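Local coordinates for protein sulfite reductase [ferredoxin] (Mycobacterium tuberculosis, PDB 1ZJ8) that probably catalyses the ferredoxin-dependent reduction of sulfite to sulfide, using one siroheme and one [4Fe-4S] cluster per subunit, at residues G366-A371 with L412-R417; T129-D134 with V154-R159; R122-I127 with V164-T169; L463-T468 with K545-G550. All coordinates share one frame; numbering follows the deposited sequence.

Interaction 1: G366-A371 with L412-R417; sequences GTILTA and LGLQSR
Ile368 and Ala371, one turn apart on helix 366-379, face Leu412 and Leu414, which flank Gly413, the positive-phi residue of the Schellman motif that ends helix 399-411. This is helix-to-helix-end packing within the second ferredoxin-like half domain, and the side-chain contacts are apolar. Gly413, with phi 82°, turns the chain so that the leucines before and after it both aim their CB at the same helix.

Leu412 does its work with its two methyls. CD2 comes to 3.5 Å from Ala371 CB, and CD1 lies beside the same atom, so the alanine methyl fits against the forked end of the leucine. Ile368 divides its branches between the two leucines. With CG1 beside the backbone N (chi1 -76°), CG2 is left anti to it and meets Leu414 CD1 at 3.8 Å, the two side chains crossing obliquely. The longer branch heads instead for Leu412: Ile368 CG1 is 4.3 Å from Leu412 CD2, while Ile368 CD1 settles 3.9 Å from the carbonyl Leu412 O.

Leu414 is buried and continues inward, touching Val372 on the same helix, Val357 on strand 353-357 and Val364 on strand 363-365. Leu412 also reaches Leu375, a turn further along helix 366-379 from Ala371. At the start of that helix, Gly366 O is gripped twice: Thr370 N bonds to it at 2.9 Å, and Thr370 OG1 donates to it as well, from 46° above the carbonyl plane.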
# COMPACT_ATOMS: atom_id res chain seq x y z
N GLY A 366 4.07 -9.63 -16.81
CA GLY A 366 3.65 -9.00 -18.06
C GLY A 366 2.73 -9.94 -18.78
O GLY A 366 1.61 -9.58 -19.09
N THR A 367 3.22 -11.16 -19.02
CA THR A 367 2.44 -12.20 -19.70
C THR A 367 1.08 -12.37 -19.09
O THR A 367 0.10 -12.60 -19.83
CB THR A 367 3.12 -13.57 -19.63
OG1 THR A 367 4.39 -13.49 -20.27
CG2 THR A 367 2.28 -14.65 -20.33
N ILE A 368 1.00 -12.31 -17.76
CA ILE A 368 -0.28 -12.51 -17.08
C ILE A 368 -1.21 -11.32 -17.26
O ILE A 368 -2.40 -11.49 -17.57
CB ILE A 368 -0.11 -12.85 -15.60
CG1 ILE A 368 0.33 -14.31 -15.47
CG2 ILE A 368 -1.44 -12.65 -14.83
CD1 ILE A 368 0.69 -14.72 -14.07
N LEU A 369 -0.68 -10.11 -17.07
CA LEU A 369 -1.50 -8.91 -17.22
C LEU A 369 -2.07 -8.83 -18.63
O LEU A 369 -3.23 -8.42 -18.84
CB LEU A 369 -0.66 -7.64 -16.91
CG LEU A 369 -0.24 -7.44 -15.44
CD1 LEU A 369 0.73 -6.27 -15.29
CD2 LEU A 369 -1.45 -7.20 -14.57
N THR A 370 -1.26 -9.22 -19.61
CA THR A 370 -1.70 -9.17 -20.99
C THR A 370 -2.75 -10.25 -21.17
O THR A 370 -3.78 -10.01 -21.81
CB THR A 370 -0.53 -9.25 -21.99
OG1 THR A 370 0.41 -8.23 -21.65
CG2 THR A 370 -1.01 -8.98 -23.43
N ALA A 371 -2.50 -11.40 -20.57
CA ALA A 371 -3.46 -12.52 -20.65
C ALA A 371 -4.85 -12.14 -20.12
O ALA A 371 -5.88 -12.51 -20.71
CB ALA A 371 -2.91 -13.71 -19.91
N LEU A 412 -4.46 -19.11 -15.34
CA LEU A 412 -3.32 -18.21 -15.08
C LEU A 412 -2.89 -18.16 -13.61
O LEU A 412 -1.99 -17.41 -13.27
CB LEU A 412 -3.65 -16.79 -15.50
CG LEU A 412 -3.95 -16.54 -16.97
CD1 LEU A 412 -4.78 -15.29 -17.08
CD2 LEU A 412 -2.66 -16.40 -17.73
N GLY A 413 -3.56 -18.91 -12.74
CA GLY A 413 -3.23 -18.91 -11.30
C GLY A 413 -3.84 -17.76 -10.52
O GLY A 413 -3.38 -17.42 -9.43
N LEU A 414 -4.89 -17.16 -11.07
CA LEU A 414 -5.62 -16.10 -10.37
C LEU A 414 -6.99 -16.62 -9.92
O LEU A 414 -7.95 -16.64 -10.69
CB LEU A 414 -5.76 -14.88 -11.27
CG LEU A 414 -4.44 -14.20 -11.65
CD1 LEU A 414 -4.63 -13.22 -12.82
CD2 LEU A 414 -3.87 -13.49 -10.45
N GLN A 415 -7.06 -17.02 -8.65
CA GLN A 415 -8.21 -17.78 -8.12
C GLN A 415 -9.23 -16.84 -7.57
O GLN A 415 -8.89 -15.96 -6.81
CB GLN A 415 -7.75 -18.74 -7.02
CG GLN A 415 -6.52 -19.56 -7.42
CD GLN A 415 -6.13 -20.63 -6.42
OE1 GLN A 415 -6.51 -20.59 -5.23
NE2 GLN A 415 -5.34 -21.59 -6.89
N SER A 416 -10.48 -17.02 -7.98
CA SER A 416 -11.61 -16.31 -7.38
C SER A 416 -12.15 -17.04 -6.15
O SER A 416 -12.90 -16.47 -5.34
CB SER A 416 -12.69 -16.13 -8.41
OG SER A 416 -12.92 -17.34 -9.08
N ARG A 417 -11.75 -18.30 -6.01
CA ARG A 417 -12.05 -19.10 -4.82
C ARG A 417 -10.75 -19.63 -4.22
O ARG A 417 -10.46 -20.82 -4.28
CB ARG A 417 -12.95 -20.27 -5.15
CG ARG A 417 -14.37 -19.92 -5.61
CD ARG A 417 -15.01 -21.20 -6.14
NE ARG A 417 -16.31 -21.08 -6.80
CZ ARG A 417 -16.94 -22.14 -7.34
NH1 ARG A 417 -16.39 -23.36 -7.30
NH2 ARG A 417 -18.13 -22.00 -7.94

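Interaction 2: T129-D134 with V154-R159; sequences TEFARD and VPEIWR
Phe131 lays the CD1 side of its ring along the longer, CG1-CD1 branch of Ile157, the two side chains sliding past each other in opposite directions. Phe131 CD1 is 3.4 Å from Ile157 CG1, and Ile157 CD1 continues back along the phenylalanine to within 4.1 Å of Phe131 CB. Ile157 reaches the ring because CG1 stands beside its backbone N (chi1 -68°).

At the far end of the ring the neighbour is polar. Glu156 OE2 lies at the ring edge, close to its plane and 4.0 Å from Phe131 CZ, with the carboxylate turned 85° to the ring. Glu130 CD rests above one face of the same ring, offset toward the rim. The two carboxylates come near each other, Glu130 OE2 lying 4.9 Å from Glu156 OE2, and Arg160 forms salt bridges with both, which probably offsets their like charges; Glu156 OE1 also pairs with Arg159 NH2 at 2.8 Å.

In the first ferredoxin-like half domain, this contact joins the C-terminal end of helix 118-131 to the first turns of helix 154-162. On the sheet side, Ile157 packs on Met107 of strand 104-109 and Ile149 of strand 144-149, and Ala132 touches Tyr146 of the latter strand.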
# COMPACT_ATOMS: atom_id res chain seq x y z
N THR A 129 6.76 -7.22 -20.08
CA THR A 129 7.33 -8.34 -20.84
C THR A 129 8.59 -7.89 -21.58
O THR A 129 9.58 -8.63 -21.65
CB THR A 129 6.29 -8.93 -21.86
OG1 THR A 129 5.02 -9.16 -21.22
CG2 THR A 129 6.79 -10.23 -22.44
N GLU A 130 8.57 -6.65 -22.06
CA GLU A 130 9.61 -6.11 -22.94
C GLU A 130 10.70 -5.35 -22.22
O GLU A 130 11.84 -5.42 -22.63
CB GLU A 130 8.98 -5.18 -23.97
CG GLU A 130 9.76 -5.04 -25.26
CD GLU A 130 9.41 -3.76 -26.03
OE1 GLU A 130 8.34 -3.74 -26.71
OE2 GLU A 130 10.21 -2.78 -25.94
N PHE A 131 10.36 -4.60 -21.18
CA PHE A 131 11.35 -3.76 -20.49
C PHE A 131 11.68 -4.15 -19.06
O PHE A 131 12.62 -3.58 -18.51
CB PHE A 131 10.89 -2.31 -20.43
CG PHE A 131 10.74 -1.65 -21.76
CD1 PHE A 131 9.61 -0.89 -22.03
CD2 PHE A 131 11.73 -1.77 -22.73
CE1 PHE A 131 9.46 -0.28 -23.24
CE2 PHE A 131 11.61 -1.15 -23.94
CZ PHE A 131 10.47 -0.41 -24.21
N ALA A 132 10.92 -5.05 -18.45
CA ALA A 132 11.10 -5.35 -17.01
C ALA A 132 11.42 -6.82 -16.73
O ALA A 132 11.37 -7.25 -15.59
CB ALA A 132 9.87 -4.89 -16.20
N ARG A 133 11.78 -7.56 -17.77
CA ARG A 133 12.03 -9.00 -17.68
C ARG A 133 10.79 -9.75 -17.19
O ARG A 133 10.90 -10.82 -16.56
CB ARG A 133 13.26 -9.29 -16.80
CG ARG A 133 14.54 -8.52 -17.23
CD ARG A 133 15.80 -9.10 -16.56
NE ARG A 133 16.91 -8.14 -16.49
CZ ARG A 133 18.21 -8.48 -16.34
NH1 ARG A 133 18.60 -9.75 -16.27
NH2 ARG A 133 19.13 -7.52 -16.27
N ASP A 134 9.62 -9.20 -17.53
CA ASP A 134 8.30 -9.77 -17.22
C ASP A 134 7.93 -9.68 -15.72
O ASP A 134 6.97 -10.31 -15.28
CB ASP A 134 8.16 -11.21 -17.74
CG ASP A 134 6.78 -11.50 -18.33
OD1 ASP A 134 6.24 -10.63 -19.08
OD2 ASP A 134 6.23 -12.60 -18.07
N VAL A 154 13.30 4.69 -20.06
CA VAL A 154 12.26 5.41 -19.29
C VAL A 154 11.40 6.40 -20.08
O VAL A 154 10.22 6.56 -19.79
CB VAL A 154 12.85 6.10 -18.07
CG1 VAL A 154 11.79 6.95 -17.37
CG2 VAL A 154 13.41 5.08 -17.10
N PRO A 155 11.99 7.09 -21.07
CA PRO A 155 11.15 7.98 -21.88
C PRO A 155 10.16 7.20 -22.74
O PRO A 155 9.00 7.60 -22.87
CB PRO A 155 12.16 8.72 -22.78
CG PRO A 155 13.53 8.38 -22.26
CD PRO A 155 13.41 7.10 -21.50
N GLU A 156 10.64 6.10 -23.33
CA GLU A 156 9.80 5.22 -24.18
C GLU A 156 8.59 4.74 -23.39
O GLU A 156 7.45 4.76 -23.88
CB GLU A 156 10.61 4.01 -24.69
CG GLU A 156 10.40 3.64 -26.17
CD GLU A 156 9.09 2.91 -26.46
OE1 GLU A 156 8.03 3.40 -26.02
OE2 GLU A 156 9.12 1.87 -27.16
N ILE A 157 8.83 4.30 -22.16
CA ILE A 157 7.77 3.83 -21.30
C ILE A 157 6.75 4.95 -21.06
O ILE A 157 5.55 4.77 -21.33
CB ILE A 157 8.33 3.27 -19.96
CG1 ILE A 157 9.12 1.98 -20.24
CG2 ILE A 157 7.20 3.04 -18.96
CD1 ILE A 157 9.99 1.51 -19.10
N TRP A 158 7.24 6.11 -20.61
CA TRP A 158 6.38 7.27 -20.30
C TRP A 158 5.44 7.61 -21.44
O TRP A 158 4.31 8.06 -21.25
CB TRP A 158 7.23 8.50 -19.97
CG TRP A 158 7.73 8.55 -18.53
CD1 TRP A 158 7.17 7.93 -17.43
CD2 TRP A 158 8.84 9.31 -18.04
NE1 TRP A 158 7.88 8.24 -16.30
CE2 TRP A 158 8.91 9.08 -16.64
CE3 TRP A 158 9.77 10.15 -18.64
CZ2 TRP A 158 9.90 9.67 -15.84
CZ3 TRP A 158 10.75 10.73 -17.85
CH2 TRP A 158 10.80 10.49 -16.47
N ARG A 159 5.94 7.38 -22.64
CA ARG A 159 5.21 7.68 -23.84
C ARG A 159 4.06 6.68 -24.08
O ARG A 159 2.94 7.09 -24.42
CB ARG A 159 6.23 7.72 -24.98
CG ARG A 159 5.97 8.78 -26.05
CD ARG A 159 5.67 8.14 -27.39
NE ARG A 159 6.67 7.10 -27.73
CZ ARG A 159 6.40 5.81 -27.98
NH1 ARG A 159 5.14 5.34 -27.96
NH2 ARG A 159 7.40 4.98 -28.27

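Interaction 3: R122-I127 with V164-T169; sequences RTLGQI and VGLQTT
Leu124 and Leu166 reach toward each other tip to tip, and Thr123 lies alongside Val164: two pairs that hold helix 118-131 against the chain leaving helix 154-162 in the first ferredoxin-like half domain.

The purely apolar pair is the buried one. Leu124 CD1 meets Leu166 CD1 at 3.7 Å, a single methyl-to-methyl contact. Gly165, the C-prime residue of the Schellman motif closing helix 154-162, turns the backbone so that both Val164 and Leu166 point their CB at helix 118-131.

The mixed pair slides past in opposite directions. Thr123 OG1 is 3.5 Å from Val164 CG1, a van der Waals contact with a methyl; the hydroxyl's hydrogen bond goes to Ala119 O one turn back. Val164 CG2 lies against the whole threonine head, 3.9 Å from Thr123 OG1 and 4.0 Å from Thr123 CG2.

Hydrogen bonds shape the loop beyond these pairs. Thr169 OG1 donates to Gln167 OE1 in the carbonyl plane, and Thr168 OG1 is bonded to Trp77 O.

Around the contact, Leu124 also touches Leu161 of helix 154-162, and both Leu124 and Leu166 pack on Leu116 of strand 115-116. Ala120, a turn before Leu124 on helix 118-131, receives Val164 and Leu166 as well.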
# COMPACT_ATOMS: atom_id res chain seq x y z
N ARG A 122 -3.38 -3.88 -20.87
CA ARG A 122 -2.56 -4.48 -21.92
C ARG A 122 -1.20 -3.79 -22.09
O ARG A 122 -0.16 -4.46 -22.26
CB ARG A 122 -3.31 -4.46 -23.23
CG ARG A 122 -2.57 -5.14 -24.35
CD ARG A 122 -3.31 -4.99 -25.65
NE ARG A 122 -4.74 -5.27 -25.50
CZ ARG A 122 -5.25 -6.48 -25.38
NH1 ARG A 122 -4.46 -7.56 -25.38
NH2 ARG A 122 -6.57 -6.63 -25.26
N THR A 123 -1.21 -2.46 -22.05
CA THR A 123 0.00 -1.67 -22.15
C THR A 123 0.94 -2.03 -20.99
O THR A 123 2.09 -2.39 -21.21
CB THR A 123 -0.34 -0.15 -22.16
OG1 THR A 123 -1.23 0.14 -23.26
CG2 THR A 123 0.94 0.73 -22.23
N LEU A 124 0.42 -1.97 -19.77
CA LEU A 124 1.15 -2.44 -18.60
C LEU A 124 1.78 -3.81 -18.82
O LEU A 124 2.92 -4.06 -18.42
CB LEU A 124 0.21 -2.51 -17.41
CG LEU A 124 0.14 -1.26 -16.54
CD1 LEU A 124 0.57 0.02 -17.28
CD2 LEU A 124 -1.28 -1.10 -15.98
N GLY A 125 1.04 -4.70 -19.47
CA GLY A 125 1.51 -6.05 -19.68
C GLY A 125 2.69 -6.11 -20.62
O GLY A 125 3.65 -6.84 -20.37
N GLN A 126 2.60 -5.33 -21.69
CA GLN A 126 3.63 -5.30 -22.73
C GLN A 126 4.90 -4.58 -22.31
O GLN A 126 6.00 -5.06 -22.61
CB GLN A 126 3.05 -4.65 -23.96
CG GLN A 126 1.94 -5.50 -24.56
CD GLN A 126 1.07 -4.74 -25.53
OE1 GLN A 126 1.20 -3.51 -25.68
NE2 GLN A 126 0.18 -5.46 -26.20
N ILE A 127 4.75 -3.46 -21.60
CA ILE A 127 5.87 -2.78 -20.97
C ILE A 127 6.67 -3.81 -20.16
O ILE A 127 7.89 -3.88 -20.31
CB ILE A 127 5.43 -1.61 -20.00
CG1 ILE A 127 4.54 -0.53 -20.68
CG2 ILE A 127 6.62 -0.90 -19.42
CD1 ILE A 127 4.78 -0.29 -22.14
N VAL A 164 -2.16 5.84 -22.74
CA VAL A 164 -3.36 5.25 -22.13
C VAL A 164 -3.77 5.93 -20.80
O VAL A 164 -4.49 5.36 -20.00
CB VAL A 164 -3.20 3.71 -21.89
CG1 VAL A 164 -3.30 2.94 -23.20
CG2 VAL A 164 -1.88 3.41 -21.19
N GLY A 165 -3.29 7.15 -20.58
CA GLY A 165 -3.70 7.96 -19.43
C GLY A 165 -2.96 7.75 -18.11
O GLY A 165 -3.39 8.24 -17.06
N LEU A 166 -1.84 7.03 -18.16
CA LEU A 166 -1.10 6.69 -16.96
C LEU A 166 0.19 7.50 -16.82
O LEU A 166 0.78 7.92 -17.80
CB LEU A 166 -0.78 5.19 -16.94
CG LEU A 166 -2.01 4.27 -16.83
CD1 LEU A 166 -1.75 2.91 -17.44
CD2 LEU A 166 -2.43 4.14 -15.37
N GLN A 167 0.60 7.70 -15.57
CA GLN A 167 1.77 8.48 -15.24
C GLN A 167 2.47 7.88 -14.01
O GLN A 167 1.92 7.00 -13.33
CB GLN A 167 1.38 9.94 -14.98
CG GLN A 167 0.20 10.16 -14.02
CD GLN A 167 -0.03 11.66 -13.68
OE1 GLN A 167 0.90 12.38 -13.31
NE2 GLN A 167 -1.28 12.12 -13.82
N THR A 168 3.70 8.33 -13.74
CA THR A 168 4.45 7.89 -12.57
C THR A 168 4.67 9.06 -11.64
O THR A 168 5.48 8.98 -10.71
CB THR A 168 5.83 7.23 -12.96
OG1 THR A 168 6.71 8.18 -13.59
CG2 THR A 168 5.63 6.05 -13.90
N THR A 169 3.94 10.15 -11.86
CA THR A 169 4.19 11.39 -11.13
C THR A 169 3.93 11.27 -9.62
O THR A 169 2.85 10.85 -9.19
CB THR A 169 3.31 12.53 -11.67
OG1 THR A 169 3.43 12.62 -13.10
CG2 THR A 169 3.68 13.87 -11.00

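Interaction 4: L463-T468 with K545-G550; sequences LDVPIT and KHRSEG
Asp464 and Arg547 come from opposite directions and meet in a salt bridge between two loops of the second nitrite and sulfite reductase 4Fe-4S domain. The carboxylate of Asp464 sits between its backbone N and carbonyl carbon (chi1 57°), with the oxygens presented to the arginine. Arg547 NH2 donates to Asp464 OD1 at 3.1 Å, on the syn side of that oxygen and near the guanidinium plane. A weak second bond from the same nitrogen runs to Asp464 OD2 at 3.5 Å. The grip is therefore one nitrogen on two oxygens, the carboxylate and guanidinium planes standing 59° apart. Arg547 spans the gap with its chain extended from CG to NE, and NH2 has a further partner in Glu551 O, which helps fix the direction of the group. Asp464 is exposed, so water probably screens the charge pair.

Next comes Val465, buried, whose CG1 approaches Arg547 NH2 at 4.2 Å, obliquely to the guanidinium; Val465 also touches Arg552. Past Pro466, which packs on Asn424, the segment turns away from the arginine: Ile467 lies on Phe553 of helix 553-559, and Thr468 OG1 is hydrogen-bonded to Asp485 N.

In fold terms this is a loop-to-loop salt bridge at the surface, tying the loop after helix 532-545 to the connection that feeds strand 469-472, the strand leading to the cluster ligands Cys474 and Cys478 in the siroheme-dependent sulfite and nitrite reductase fold.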
# COMPACT_ATOMS: atom_id res chain seq x y z
N LEU A 463 -12.06 -23.90 10.06
CA LEU A 463 -11.63 -22.51 10.00
C LEU A 463 -12.68 -21.61 9.39
O LEU A 463 -12.53 -21.05 8.30
CB LEU A 463 -10.28 -22.37 9.29
CG LEU A 463 -9.10 -22.57 10.24
CD1 LEU A 463 -7.78 -22.44 9.49
CD2 LEU A 463 -9.16 -21.59 11.40
N ASP A 464 -13.75 -21.44 10.16
CA ASP A 464 -14.86 -20.55 9.81
C ASP A 464 -14.46 -19.07 9.81
O ASP A 464 -15.26 -18.22 9.43
CB ASP A 464 -16.03 -20.75 10.79
CG ASP A 464 -15.63 -20.53 12.26
OD1 ASP A 464 -14.88 -19.57 12.54
OD2 ASP A 464 -16.07 -21.31 13.14
N VAL A 465 -13.26 -18.77 10.27
CA VAL A 465 -12.82 -17.40 10.44
C VAL A 465 -11.41 -17.26 9.86
O VAL A 465 -10.56 -18.13 10.07
CB VAL A 465 -12.94 -17.00 11.97
CG1 VAL A 465 -11.67 -17.35 12.77
CG2 VAL A 465 -13.31 -15.51 12.15
N PRO A 466 -11.14 -16.16 9.14
CA PRO A 466 -9.88 -16.01 8.39
C PRO A 466 -8.71 -15.52 9.25
O PRO A 466 -8.91 -14.60 10.06
CB PRO A 466 -10.21 -14.90 7.40
CG PRO A 466 -11.21 -14.02 8.14
CD PRO A 466 -11.99 -14.95 9.03
N ILE A 467 -7.52 -16.09 9.04
CA ILE A 467 -6.29 -15.67 9.73
C ILE A 467 -5.35 -14.93 8.79
O ILE A 467 -4.61 -15.53 8.03
CB ILE A 467 -5.52 -16.87 10.34
CG1 ILE A 467 -6.35 -17.55 11.43
CG2 ILE A 467 -4.16 -16.42 10.93
CD1 ILE A 467 -7.24 -18.64 10.92
N THR A 468 -5.35 -13.61 8.89
CA THR A 468 -4.51 -12.78 8.03
C THR A 468 -3.04 -12.93 8.43
O THR A 468 -2.73 -13.00 9.60
CB THR A 468 -4.94 -11.28 8.06
OG1 THR A 468 -4.78 -10.73 9.37
CG2 THR A 468 -6.38 -11.14 7.65
N LYS A 545 -7.40 -25.71 19.26
CA LYS A 545 -7.53 -26.54 20.46
C LYS A 545 -8.15 -25.69 21.57
O LYS A 545 -9.34 -25.82 21.86
CB LYS A 545 -6.16 -27.10 20.87
CG LYS A 545 -6.18 -28.01 22.08
CD LYS A 545 -6.95 -29.31 21.79
CE LYS A 545 -6.96 -30.23 23.00
NZ LYS A 545 -5.60 -30.33 23.59
N HIS A 546 -7.35 -24.78 22.13
CA HIS A 546 -7.73 -23.96 23.28
C HIS A 546 -8.78 -22.90 22.90
O HIS A 546 -8.85 -21.83 23.50
CB HIS A 546 -6.47 -23.28 23.84
CG HIS A 546 -5.42 -24.24 24.33
ND1 HIS A 546 -4.36 -24.65 23.55
CD2 HIS A 546 -5.27 -24.87 25.52
CE1 HIS A 546 -3.60 -25.50 24.23
NE2 HIS A 546 -4.13 -25.64 25.43
N ARG A 547 -9.64 -23.22 21.95
CA ARG A 547 -10.48 -22.21 21.30
C ARG A 547 -11.87 -22.11 21.89
O ARG A 547 -12.51 -23.13 22.20
CB ARG A 547 -10.62 -22.54 19.83
CG ARG A 547 -10.92 -21.35 18.96
CD ARG A 547 -11.34 -21.81 17.60
NE ARG A 547 -12.20 -20.84 16.93
CZ ARG A 547 -12.91 -21.09 15.83
NH1 ARG A 547 -12.88 -22.29 15.25
NH2 ARG A 547 -13.65 -20.12 15.31
N SER A 548 -12.36 -20.87 21.99
CA SER A 548 -13.78 -20.62 22.25
C SER A 548 -14.54 -20.82 20.98
O SER A 548 -13.99 -20.74 19.90
CB SER A 548 -14.03 -19.19 22.73
OG SER A 548 -15.25 -18.67 22.19
N GLU A 549 -15.84 -21.05 21.12
CA GLU A 549 -16.70 -21.35 19.99
C GLU A 549 -17.18 -20.05 19.34
O GLU A 549 -17.80 -19.20 19.99
CB GLU A 549 -17.87 -22.23 20.45
CG GLU A 549 -17.44 -23.57 21.16
CD GLU A 549 -17.00 -23.42 22.65
OE1 GLU A 549 -17.20 -22.34 23.27
OE2 GLU A 549 -16.44 -24.40 23.19
N GLY A 550 -16.86 -19.90 18.05
CA GLY A 550 -17.16 -18.67 17.30
C GLY A 550 -16.13 -17.56 17.50
O GLY A 550 -16.34 -16.44 17.05

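Overall arrangement
Interactions 1 and 3 look like counterparts: in each, a helix of a ferredoxin-like half domain packs against a leucine just beyond a Schellman glycine, and the order strand-helix-strand-strand-helix recurs. Their helices touch, with Leu369 CB 3.9 Å from Gly125 CA. Interaction 2 shares helix 118-131 with interaction 3, is nested within its loop and lies about 9 Å from it between centres; a probable hydrogen bond from Trp158 NE1 to Thr168 OG1 (3.0 Å) joins them. A probable hydrogen bond between Thr367 OG1 and Asp134 OD2 (3.0 Å) links interactions 1 and 2. The side chain of Leu166 is about 12 Å from the siroheme. Interaction 4 stands apart, its centre about 45 Å from that of interaction 2.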